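Local coordinates for protein omega transaminase (PDB 5LHA) that probably transfers amino groups between amines and keto acids as a fold type I transaminase, cycling its cofactor through the pyridoxamine phosphate form bound here, at residues Asp57-Leu62 with Ile431-Leu436; Ala357-Ala362 with Leu438-Ala443; Val421-Ile426 with Gly444-Ala449; Asp414-Ala419 with Ser448-Ala453; Ala72-Ala77 with Ala341-Asp346. All coordinates share one frame; numbering follows the deposited sequence.

Contact 1 of 5, residues Asp57-Leu62 with Ile431-Leu436; sequences DGVGGL and ILSPPL
A type I beta turn from Asp57 to Gly60, at the exit of strand 54-57 into helix 60-63, meets the end of strand 429-432 and the Ser433-Pro435 segment that follows it. Two successive carbonyls of the turn face Ser433. Gly58 O takes the backbone N-H of Ser433 at an N-O distance of 2.7 Å, and the donor lies nearly along the C=O axis (160°). Val59 O accepts from Ser433 OG, also at 2.7 Å, with the hydroxyl coming in above the carbonyl plane, 47° out of it. With chi1 at 66°, OG sits between its own backbone N and carbonyl carbon, which brings it to Val59 O; Val59 CG1 touches it as well, 3.8 Å from OG. The turn is closed by Gly60 N to Asp57 O (3.1 Å), and the Asp57 carboxylate adds a weak capping bond from Gly60 N to OD1 (3.2 Å). Its strongest polar partner is Tyr88 of the second subunit, at OD1; OD2 is also bonded to His69 NE2. The contact is fully buried and close to the cofactor: the Ser433 side chain is about 9 Å from PMP, and Leu62 O accepts from Lys293 of the PMP pocket. Gly60 runs close to the serine backbone, its CA 3.3 Å from Ser433 O in a CA-H...O contact. Beyond Ser433, Pro434 and Pro435 continue along the turn, and Pro435 CD comes to 3.3 Å from Asp57 O.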
# COMPACT_ATOMS: atom_id res chain seq x y z
N ASP A 57 -28.57 30.41 15.02
CA ASP A 57 -27.45 29.58 14.58
C ASP A 57 -27.89 28.12 14.58
O ASP A 57 -27.53 27.32 15.45
CB ASP A 57 -26.24 29.79 15.47
CG ASP A 57 -25.00 29.12 14.92
OD1 ASP A 57 -25.06 28.63 13.78
OD2 ASP A 57 -23.99 29.05 15.63
N GLY A 58 -28.69 27.77 13.58
CA GLY A 58 -29.21 26.41 13.45
C GLY A 58 -28.16 25.36 13.17
O GLY A 58 -28.49 24.17 13.21
N VAL A 59 -26.92 25.76 12.86
CA VAL A 59 -25.82 24.82 12.63
C VAL A 59 -24.91 24.69 13.85
O VAL A 59 -24.08 23.76 13.89
CB VAL A 59 -25.00 25.24 11.39
CG1 VAL A 59 -24.19 24.08 10.85
CG2 VAL A 59 -25.92 25.76 10.30
N GLY A 60 -25.03 25.57 14.84
CA GLY A 60 -24.22 25.44 16.04
C GLY A 60 -22.74 25.58 15.77
O GLY A 60 -21.94 24.82 16.33
N GLY A 61 -22.36 26.53 14.91
CA GLY A 61 -20.99 26.61 14.44
C GLY A 61 -20.76 25.53 13.40
O GLY A 61 -21.01 25.74 12.21
N LEU A 62 -20.29 24.37 13.86
CA LEU A 62 -20.20 23.13 13.08
C LEU A 62 -20.51 22.02 14.08
O LEU A 62 -19.62 21.27 14.48
CB LEU A 62 -18.83 22.94 12.43
CG LEU A 62 -18.64 23.50 11.01
CD1 LEU A 62 -17.19 23.30 10.55
CD2 LEU A 62 -19.61 22.85 10.02
N ILE A 431 -28.84 19.94 7.00
CA ILE A 431 -28.47 19.55 8.36
C ILE A 431 -28.91 20.63 9.34
O ILE A 431 -28.63 21.82 9.13
CB ILE A 431 -26.95 19.29 8.48
CG1 ILE A 431 -26.50 18.18 7.52
CG2 ILE A 431 -26.57 18.99 9.91
CD1 ILE A 431 -27.39 16.97 7.49
N LEU A 432 -29.58 20.21 10.41
CA LEU A 432 -29.92 21.04 11.56
C LEU A 432 -29.07 20.57 12.74
O LEU A 432 -29.13 19.40 13.10
CB LEU A 432 -31.41 20.92 11.89
CG LEU A 432 -32.38 20.99 10.71
CD1 LEU A 432 -33.83 20.95 11.18
CD2 LEU A 432 -32.14 22.21 9.84
N SER A 433 -28.28 21.47 13.33
CA SER A 433 -27.47 21.08 14.48
C SER A 433 -27.22 22.26 15.42
O SER A 433 -26.08 22.69 15.62
CB SER A 433 -26.14 20.47 14.02
OG SER A 433 -25.33 21.43 13.36
N PRO A 434 -28.28 22.78 16.04
CA PRO A 434 -28.15 24.01 16.82
C PRO A 434 -27.50 23.75 18.17
O PRO A 434 -27.26 22.59 18.53
CB PRO A 434 -29.62 24.44 16.99
CG PRO A 434 -30.34 23.15 17.07
CD PRO A 434 -29.64 22.24 16.10
N PRO A 435 -27.21 24.81 18.94
CA PRO A 435 -26.70 24.60 20.30
C PRO A 435 -27.66 23.76 21.12
O PRO A 435 -28.87 23.75 20.88
CB PRO A 435 -26.57 26.02 20.86
CG PRO A 435 -26.34 26.89 19.64
CD PRO A 435 -27.15 26.23 18.54
N LEU A 436 -27.11 23.03 22.09
CA LEU A 436 -27.93 22.15 22.91
C LEU A 436 -28.78 22.92 23.92
O LEU A 436 -29.64 22.31 24.56
CB LEU A 436 -27.03 21.13 23.62
CG LEU A 436 -26.19 20.29 22.66
CD1 LEU A 436 -25.55 19.10 23.37
CD2 LEU A 436 -26.97 19.82 21.43

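Contact 2 of 5, residues Ala357-Ala362 with Leu438-Ala443; sequences AAKVGA and LTRDEA
This is a partly buried apolar contact between a helix and the N-terminal end of another, in the small domain of a fold type I aminotransferase: Val360 of helix 353-368 packs against the start of helix 440-457, which a capping box closes. Val360 carries most of the contact. Its CG1, anti to the backbone N (chi1 179°), reaches in among three groups of the opposite segment: Ala443 CB at 3.7 Å, Thr439 O at 3.6 Å, and Leu438 CD2 at 3.9 Å. The other branch, CG2, lies against Leu438 O, a carbonyl that accepts a hydrogen bond from Asn356 ND2, in the first turn of helix 353-368. The valine thus bridges the last loop residues and the first turn of helix 440-457. At the solvent side, the Lys359 chain bends at its last two torsions and crosses the extended Arg440 chain at about a right angle. NZ comes within 3.8 Å of Arg440 NE, a like-charge approach that probably adds no attraction. Within 438-443, the capping box fixes the turn against which Val360 rests. Thr439 N donates to Glu442 OE1 (3.1 Å), an oxygen also held by Asn45, and meets it on the anti side, 32° out of the carboxylate plane. The return bond is nearly straight: Glu442 N points at Thr439 OG1 with an N-H...O angle of 172° and an N-O distance of 3.1 Å.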
# COMPACT_ATOMS: atom_id res chain seq x y z
N ALA A 357 -31.42 18.26 24.82
CA ALA A 357 -31.33 17.80 23.43
C ALA A 357 -32.36 16.71 23.14
O ALA A 357 -33.01 16.72 22.09
CB ALA A 357 -29.93 17.29 23.14
N ALA A 358 -32.49 15.75 24.05
CA ALA A 358 -33.48 14.69 23.86
C ALA A 358 -34.90 15.24 23.82
O ALA A 358 -35.75 14.74 23.07
CB ALA A 358 -33.34 13.65 24.97
N LYS A 359 -35.19 16.27 24.62
CA LYS A 359 -36.55 16.77 24.76
C LYS A 359 -36.94 17.70 23.61
O LYS A 359 -37.95 17.48 22.93
CB LYS A 359 -36.71 17.48 26.10
CG LYS A 359 -38.08 18.10 26.34
CD LYS A 359 -38.10 18.96 27.61
CE LYS A 359 -37.62 20.39 27.34
NZ LYS A 359 -38.64 21.20 26.60
N VAL A 360 -36.14 18.74 23.39
CA VAL A 360 -36.48 19.72 22.36
C VAL A 360 -36.25 19.16 20.97
O VAL A 360 -36.98 19.50 20.03
CB VAL A 360 -35.70 21.02 22.60
CG1 VAL A 360 -36.01 22.06 21.52
CG2 VAL A 360 -36.00 21.56 23.98
N GLY A 361 -35.24 18.30 20.81
CA GLY A 361 -35.02 17.65 19.52
C GLY A 361 -36.20 16.83 19.05
O GLY A 361 -36.58 16.89 17.87
N ALA A 362 -36.77 16.01 19.94
CA ALA A 362 -37.98 15.26 19.61
C ALA A 362 -39.11 16.20 19.20
O ALA A 362 -39.76 15.99 18.17
CB ALA A 362 -38.41 14.40 20.81
N LEU A 438 -30.91 25.02 22.92
CA LEU A 438 -32.09 25.40 22.14
C LEU A 438 -33.36 25.25 22.97
O LEU A 438 -33.54 24.28 23.70
CB LEU A 438 -32.19 24.53 20.89
CG LEU A 438 -33.17 25.01 19.84
CD1 LEU A 438 -32.53 26.07 18.97
CD2 LEU A 438 -33.65 23.85 18.99
N THR A 439 -34.24 26.23 22.86
CA THR A 439 -35.50 26.22 23.59
C THR A 439 -36.65 25.78 22.68
O THR A 439 -36.50 25.65 21.46
CB THR A 439 -35.78 27.61 24.18
OG1 THR A 439 -35.99 28.55 23.12
CG2 THR A 439 -34.61 28.06 25.02
N ARG A 440 -37.81 25.54 23.30
CA ARG A 440 -39.03 25.33 22.54
C ARG A 440 -39.24 26.46 21.54
O ARG A 440 -39.49 26.23 20.35
CB ARG A 440 -40.24 25.26 23.47
CG ARG A 440 -40.35 24.02 24.34
CD ARG A 440 -41.73 23.98 24.97
NE ARG A 440 -41.96 22.84 25.84
CZ ARG A 440 -43.01 22.74 26.66
NH1 ARG A 440 -43.90 23.71 26.70
NH2 ARG A 440 -43.16 21.67 27.43
N ASP A 441 -39.14 27.70 22.02
CA ASP A 441 -39.34 28.89 21.20
C ASP A 441 -38.42 28.89 19.98
O ASP A 441 -38.88 29.06 18.85
CB ASP A 441 -39.11 30.13 22.07
CG ASP A 441 -38.57 31.31 21.29
OD1 ASP A 441 -39.35 31.91 20.52
OD2 ASP A 441 -37.37 31.63 21.46
N GLU A 442 -37.12 28.71 20.20
CA GLU A 442 -36.19 28.73 19.08
C GLU A 442 -36.44 27.55 18.14
O GLU A 442 -36.31 27.69 16.92
CB GLU A 442 -34.75 28.72 19.58
CG GLU A 442 -34.35 29.94 20.36
CD GLU A 442 -33.04 29.74 21.10
OE1 GLU A 442 -32.73 28.59 21.45
OE2 GLU A 442 -32.33 30.74 21.35
N ALA A 443 -36.83 26.39 18.69
CA ALA A 443 -37.15 25.25 17.83
C ALA A 443 -38.31 25.56 16.90
O ALA A 443 -38.31 25.14 15.73
CB ALA A 443 -37.47 24.02 18.69

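Contact 3 of 5, residues Val421-Ile426 with Gly444-Ala449; sequences VLVRPI and GLMVSA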
# COMPACT_ATOMS: atom_id res chain seq x y z
N VAL A 421 -32.75 32.02 9.99
CA VAL A 421 -32.21 30.79 10.56
C VAL A 421 -31.17 30.22 9.61
O VAL A 421 -31.49 29.86 8.47
CB VAL A 421 -33.31 29.74 10.83
CG1 VAL A 421 -32.69 28.47 11.36
CG2 VAL A 421 -34.33 30.26 11.81
N LEU A 422 -29.93 30.10 10.08
CA LEU A 422 -28.86 29.51 9.29
C LEU A 422 -28.88 27.99 9.46
O LEU A 422 -28.81 27.50 10.59
CB LEU A 422 -27.49 30.06 9.69
CG LEU A 422 -26.35 29.54 8.81
CD1 LEU A 422 -26.56 29.88 7.33
CD2 LEU A 422 -24.99 30.04 9.28
N VAL A 423 -29.01 27.27 8.35
CA VAL A 423 -28.94 25.81 8.32
C VAL A 423 -27.90 25.42 7.27
O VAL A 423 -27.38 26.26 6.54
CB VAL A 423 -30.30 25.15 8.02
CG1 VAL A 423 -31.30 25.54 9.10
CG2 VAL A 423 -30.80 25.58 6.67
N ARG A 424 -27.60 24.12 7.21
CA ARG A 424 -26.42 23.63 6.48
C ARG A 424 -26.76 22.64 5.38
O ARG A 424 -27.20 21.51 5.67
CB ARG A 424 -25.45 23.00 7.48
CG ARG A 424 -24.08 22.68 6.92
CD ARG A 424 -23.29 21.82 7.90
NE ARG A 424 -22.06 21.30 7.31
CZ ARG A 424 -21.26 20.41 7.91
NH1 ARG A 424 -21.56 19.94 9.11
NH2 ARG A 424 -20.17 19.98 7.29
N PRO A 425 -26.57 23.00 4.10
CA PRO A 425 -26.69 22.00 3.04
C PRO A 425 -25.40 21.20 2.89
O PRO A 425 -24.31 21.77 2.82
CB PRO A 425 -26.98 22.84 1.79
CG PRO A 425 -26.35 24.15 2.06
CD PRO A 425 -26.42 24.36 3.57
N ILE A 426 -25.54 19.88 2.90
CA ILE A 426 -24.48 18.94 2.54
C ILE A 426 -25.07 18.00 1.50
O ILE A 426 -25.92 17.16 1.83
CB ILE A 426 -23.95 18.14 3.74
CG1 ILE A 426 -23.53 19.07 4.87
CG2 ILE A 426 -22.79 17.28 3.32
CD1 ILE A 426 -23.15 18.33 6.11
N GLY A 444 -39.32 26.29 17.39
CA GLY A 444 -40.40 26.75 16.53
C GLY A 444 -39.93 27.73 15.47
O GLY A 444 -40.43 27.72 14.34
N LEU A 445 -39.01 28.63 15.83
CA LEU A 445 -38.46 29.56 14.85
C LEU A 445 -37.80 28.82 13.70
O LEU A 445 -37.92 29.23 12.53
CB LEU A 445 -37.46 30.51 15.52
CG LEU A 445 -36.58 31.34 14.58
CD1 LEU A 445 -37.40 32.20 13.63
CD2 LEU A 445 -35.61 32.20 15.38
N MET A 446 -37.09 27.73 14.00
CA MET A 446 -36.46 26.94 12.95
C MET A 446 -37.49 26.27 12.06
O MET A 446 -37.31 26.18 10.84
CB MET A 446 -35.53 25.93 13.59
CG MET A 446 -34.38 26.62 14.27
SD MET A 446 -33.18 25.45 14.86
CE MET A 446 -32.40 24.97 13.32
N VAL A 447 -38.57 25.76 12.65
CA VAL A 447 -39.66 25.18 11.87
C VAL A 447 -40.22 26.21 10.90
O VAL A 447 -40.40 25.94 9.71
CB VAL A 447 -40.75 24.64 12.81
CG1 VAL A 447 -42.00 24.26 12.04
CG2 VAL A 447 -40.22 23.46 13.58
N SER A 448 -40.50 27.41 11.40
CA SER A 448 -41.13 28.44 10.58
C SER A 448 -40.24 28.85 9.41
O SER A 448 -40.76 29.16 8.32
CB SER A 448 -41.47 29.66 11.44
OG SER A 448 -42.41 29.32 12.43
N ALA A 449 -38.93 28.93 9.62
CA ALA A 449 -38.04 29.40 8.56
C ALA A 449 -37.89 28.37 7.44
O ALA A 449 -37.80 28.74 6.26
CB ALA A 449 -36.67 29.77 9.14
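The shortest polar bond within the two segments, Ser448 N to Gly444 O at 3.0 Å, belongs to the helix whose Leu445, Met446 and Ala449 receive Val421. No hydrogen bond crosses between strand and helix, so the contact is apolar, and Val421 dominates it. Its side chain points at the helix and divides its branches. CG1, anti to the backbone N (chi1 178°), goes to Met446, touching CG at 3.8 Å and the terminal CE at 4.0 Å. CG2 goes the other way and lies between Ala449 CB (3.6 Å) and Leu445 CG (3.7 Å), two residues one helical turn apart that the bond from Ala449 N to Leu445 O holds in step. Valine and methionine cross at about a right angle, whereas valine and leucine slide past each other in opposite directions. The bend of Met446 at chi3 (74°) turns CE back toward the strand, where it also comes near Val423 CG1 at 4.4 Å. Leu56 of the neighbouring strand 54-57 touches Val421, Leu445 and Met446, extending the same apolar layer. On the other face of the sheet, Leu422 packs on Tyr88 and Arg424 on Phe91, both of the second subunit. Such a helix laid on one face of a mixed sheet, with alternate strand residues turned toward it, is the layered alpha/beta pattern of the small domain in fold type I aminotransferases.

Contact 4 of 5, residues Asp414-Ala419 with Ser448-Ala453; sequences DEARRA and SALEAA
Ala416 and Ala453 meet closely where helix 408-418 passes over helix 440-457. The short axes come within 7.9 Å at 130° between their N-to-C directions, and the small side chains allow this approach. Ala453 directs its CB toward the other helix, 3.5 Å from Ala416 N, while the CB of Ala416 lies off to one side, 4.0 Å from Ala453 CB. One turn along, Ala419 turns its CB toward the helix and meets Ala449 CB at 3.8 Å; Ala452 CB is a looser neighbour, 4.5 Å from Ala419 CB. Ala449 additionally approaches the carbonyl of Ala416. Leu450 starts off pointing away, but its end comes back, bringing CD2 to 4.2 Å from Ala416 CB on the buried side. On the solvent side, Glu415 lies alongside the partner helix through its aliphatic part: CG, anti to the backbone N (chi1 -171°), rests 3.7 Å from Ala453 CA. The bend at chi2 (69°) then carries CD off, and OE1 takes part in a salt bridge with Arg418 NH1 at 2.9 Å, whose hydrogen bond is weak in angle; Arg456, further along helix 440-457, gives OE2 a long, weak ion pair. On the sheet side, Val423 of strand 421-426 touches Ala416, so helix 408-418 lies on the strand face that also carries helix 440-457. An alanine-lined crossing of two helices packed on one side of a sheet thus forms part of the helical layer of the small alpha/beta domain in class III aminotransferases.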
# COMPACT_ATOMS: atom_id res chain seq x y z
N ASP A 414 -30.48 29.32 1.59
CA ASP A 414 -30.42 30.78 1.59
C ASP A 414 -31.74 31.38 2.04
O ASP A 414 -31.76 32.31 2.85
CB ASP A 414 -30.04 31.30 0.20
CG ASP A 414 -28.61 30.98 -0.17
OD1 ASP A 414 -27.94 30.27 0.61
OD2 ASP A 414 -28.15 31.43 -1.24
N GLU A 415 -32.86 30.83 1.56
CA GLU A 415 -34.16 31.41 1.90
C GLU A 415 -34.47 31.21 3.37
O GLU A 415 -35.09 32.07 4.01
CB GLU A 415 -35.26 30.82 1.02
CG GLU A 415 -36.58 31.54 1.17
CD GLU A 415 -36.55 32.95 0.59
OE1 GLU A 415 -35.60 33.28 -0.17
OE2 GLU A 415 -37.44 33.75 0.93
N ALA A 416 -34.07 30.06 3.93
CA ALA A 416 -34.13 29.86 5.37
C ALA A 416 -33.35 30.94 6.12
O ALA A 416 -33.81 31.43 7.16
CB ALA A 416 -33.61 28.47 5.73
N ARG A 417 -32.15 31.26 5.64
CA ARG A 417 -31.34 32.31 6.28
C ARG A 417 -32.04 33.66 6.21
O ARG A 417 -32.14 34.37 7.21
CB ARG A 417 -29.97 32.38 5.61
CG ARG A 417 -29.13 33.59 6.00
CD ARG A 417 -27.80 33.57 5.26
NE ARG A 417 -27.99 33.71 3.82
CZ ARG A 417 -28.17 34.87 3.20
NH1 ARG A 417 -28.17 36.00 3.89
NH2 ARG A 417 -28.33 34.92 1.88
N ARG A 418 -32.54 34.02 5.02
CA ARG A 418 -33.28 35.27 4.89
C ARG A 418 -34.44 35.33 5.86
O ARG A 418 -34.81 36.42 6.32
CB ARG A 418 -33.76 35.45 3.45
CG ARG A 418 -32.62 35.73 2.47
CD ARG A 418 -33.13 36.05 1.06
NE ARG A 418 -32.06 35.85 0.09
CZ ARG A 418 -31.90 34.74 -0.62
NH1 ARG A 418 -32.75 33.73 -0.49
NH2 ARG A 418 -30.88 34.63 -1.47
N ALA A 419 -35.02 34.18 6.19
CA ALA A 419 -36.06 34.10 7.21
C ALA A 419 -35.50 34.03 8.62
O ALA A 419 -36.28 33.88 9.57
CB ALA A 419 -36.96 32.88 6.95
N SER A 448 -40.50 27.41 11.40
CA SER A 448 -41.13 28.44 10.58
C SER A 448 -40.24 28.85 9.41
O SER A 448 -40.76 29.16 8.32
CB SER A 448 -41.47 29.66 11.44
OG SER A 448 -42.41 29.32 12.43
N ALA A 449 -38.93 28.93 9.62
CA ALA A 449 -38.04 29.40 8.56
C ALA A 449 -37.89 28.37 7.44
O ALA A 449 -37.80 28.74 6.26
CB ALA A 449 -36.67 29.77 9.14
N LEU A 450 -37.85 27.08 7.79
CA LEU A 450 -37.78 26.05 6.76
C LEU A 450 -39.09 25.95 5.98
O LEU A 450 -39.07 25.75 4.76
CB LEU A 450 -37.41 24.71 7.39
CG LEU A 450 -35.97 24.71 7.92
CD1 LEU A 450 -35.74 23.61 8.95
CD2 LEU A 450 -34.98 24.62 6.77
N GLU A 451 -40.23 26.05 6.67
CA GLU A 451 -41.52 26.11 6.00
C GLU A 451 -41.54 27.23 4.96
O GLU A 451 -41.99 27.04 3.82
CB GLU A 451 -42.63 26.31 7.03
CG GLU A 451 -42.90 25.12 7.93
CD GLU A 451 -44.07 25.38 8.89
OE1 GLU A 451 -44.36 26.56 9.16
OE2 GLU A 451 -44.69 24.40 9.36
N ALA A 452 -41.04 28.41 5.34
CA ALA A 452 -40.94 29.52 4.39
C ALA A 452 -39.99 29.20 3.24
O ALA A 452 -40.29 29.50 2.08
CB ALA A 452 -40.48 30.78 5.12
N ALA A 453 -38.85 28.58 3.55
CA ALA A 453 -37.86 28.29 2.51
C ALA A 453 -38.41 27.31 1.47
O ALA A 453 -38.13 27.44 0.28
CB ALA A 453 -36.58 27.76 3.14

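Contact 5 of 5, residues Ala72-Ala77 with Ala341-Asp346; sequences ASVKAA and ALAVLD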
# COMPACT_ATOMS: atom_id res chain seq x y z
N ALA A 72 -19.93 33.79 29.62
CA ALA A 72 -18.97 34.56 30.42
C ALA A 72 -18.03 33.64 31.20
O ALA A 72 -16.81 33.84 31.19
CB ALA A 72 -19.71 35.50 31.36
N SER A 73 -18.58 32.63 31.87
CA SER A 73 -17.76 31.73 32.70
C SER A 73 -16.63 31.08 31.91
O SER A 73 -15.51 30.93 32.42
CB SER A 73 -18.66 30.67 33.33
OG SER A 73 -19.26 29.85 32.34
N VAL A 74 -16.91 30.63 30.68
CA VAL A 74 -15.88 30.04 29.83
C VAL A 74 -14.85 31.08 29.41
O VAL A 74 -13.64 30.81 29.39
CB VAL A 74 -16.53 29.36 28.61
CG1 VAL A 74 -15.47 28.65 27.76
CG2 VAL A 74 -17.60 28.38 29.06
N LYS A 75 -15.30 32.27 29.02
CA LYS A 75 -14.37 33.34 28.69
C LYS A 75 -13.49 33.69 29.89
O LYS A 75 -12.29 33.98 29.73
CB LYS A 75 -15.11 34.58 28.20
CG LYS A 75 -15.87 34.41 26.89
CD LYS A 75 -16.43 35.75 26.41
CE LYS A 75 -17.08 36.55 27.53
NZ LYS A 75 -17.81 37.76 27.03
N ALA A 76 -14.07 33.69 31.10
CA ALA A 76 -13.29 33.96 32.31
C ALA A 76 -12.27 32.86 32.59
O ALA A 76 -11.17 33.14 33.07
CB ALA A 76 -14.23 34.14 33.51
N ALA A 77 -12.63 31.61 32.34
CA ALA A 77 -11.68 30.51 32.53
C ALA A 77 -10.47 30.66 31.62
O ALA A 77 -9.33 30.46 32.06
CB ALA A 77 -12.37 29.17 32.28
N ALA A 341 -12.16 23.70 28.53
CA ALA A 341 -12.91 22.44 28.54
C ALA A 341 -13.60 22.21 29.88
O ALA A 341 -14.78 21.82 29.92
CB ALA A 341 -11.98 21.27 28.22
N LEU A 342 -12.87 22.41 30.98
CA LEU A 342 -13.44 22.17 32.31
C LEU A 342 -14.67 23.04 32.54
O LEU A 342 -15.68 22.56 33.08
CB LEU A 342 -12.39 22.41 33.39
CG LEU A 342 -11.26 21.38 33.37
CD1 LEU A 342 -10.07 21.81 34.23
CD2 LEU A 342 -11.78 20.04 33.81
N ALA A 343 -14.61 24.31 32.12
CA ALA A 343 -15.77 25.18 32.28
C ALA A 343 -16.92 24.71 31.41
O ALA A 343 -18.09 24.80 31.81
CB ALA A 343 -15.39 26.62 31.94
N VAL A 344 -16.62 24.20 30.22
CA VAL A 344 -17.66 23.76 29.31
C VAL A 344 -18.37 22.53 29.86
O VAL A 344 -19.60 22.44 29.83
CB VAL A 344 -17.07 23.53 27.90
CG1 VAL A 344 -18.06 22.79 27.01
CG2 VAL A 344 -16.70 24.86 27.27
N LEU A 345 -17.61 21.57 30.39
CA LEU A 345 -18.23 20.36 30.93
C LEU A 345 -19.12 20.67 32.12
O LEU A 345 -20.16 20.02 32.31
CB LEU A 345 -17.15 19.36 31.35
CG LEU A 345 -16.25 18.86 30.23
CD1 LEU A 345 -15.21 17.91 30.78
CD2 LEU A 345 -17.11 18.19 29.19
N ASP A 346 -18.74 21.65 32.93
CA ASP A 346 -19.57 22.05 34.06
C ASP A 346 -20.94 22.52 33.59
O ASP A 346 -21.97 22.11 34.15
CB ASP A 346 -18.84 23.13 34.87
CG ASP A 346 -17.64 22.56 35.61
OD1 ASP A 346 -17.54 21.33 35.71
OD2 ASP A 346 -16.80 23.35 36.10
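The two helical segments run nearly antiparallel, at 160° between their N-to-C directions with axes 8.8 Å apart at closest approach, and Val74 and Ala343 lie nearest across the gap, 5.4 Å between their CA atoms. Ala343 points its CB at the other helix and is received by residues one turn apart: Val74 CG2 and Ala77 CB each stand 4.0 Å from it. The carbonyl just before Val74 adds a looser touch: Ser73 O lies 4.3 Å from Ala343 CB. Deeper in, two valines meet. Val74 has CG1 anti to its backbone N (chi1 -176°), and this branch meets Val344 CG2 at 4.0 Å; CG2 of Val74, 4.1 Å from the same methyl, thus touches both Ala343 and Val344. The valine side chains cross obliquely, branch against branch. No hydrogen bond links the segments, and the contact runs from the buried valines out to solvent-exposed Ser73. Around it, Ile347, the next residue of helix 335-350, touches Ser73 and Val74, while Ile67 and Tyr299 of nearby loops also lie on Val74. Helix 72-85 borders the second subunit: Lys75 forms a salt bridge with Asp83 of that chain. Helix 335-350 is backed by helix 97-109, through Leu342 on Leu102 and a salt bridge from Asp346 to Arg105, so it lies between helices 72-85 and 97-109.

Overall arrangement
From the N terminus, contact 1 opens first, at 57-62, and closes only at 431-436, and the whole of contact 5, from 72-77 to 341-346, nests inside that long loop. Contact 5 closes before contacts 2, 3 and 4 open. Contact 2 then starts at 357-362, contact 4 at 414-419 and contact 3 at 421-426; all three cross contact 1 and end on the final helix 440-457 or its approach. Contacts 3 and 4 share Ser448 and Ala449, and both cross contact 2. Contacts 1 to 4 thus tie strand 54-57, strands 421-426 and 429-432 and three helices into one region, whereas contact 5, with its centre about 20 Å from that of contact 1, joins two helices elsewhere.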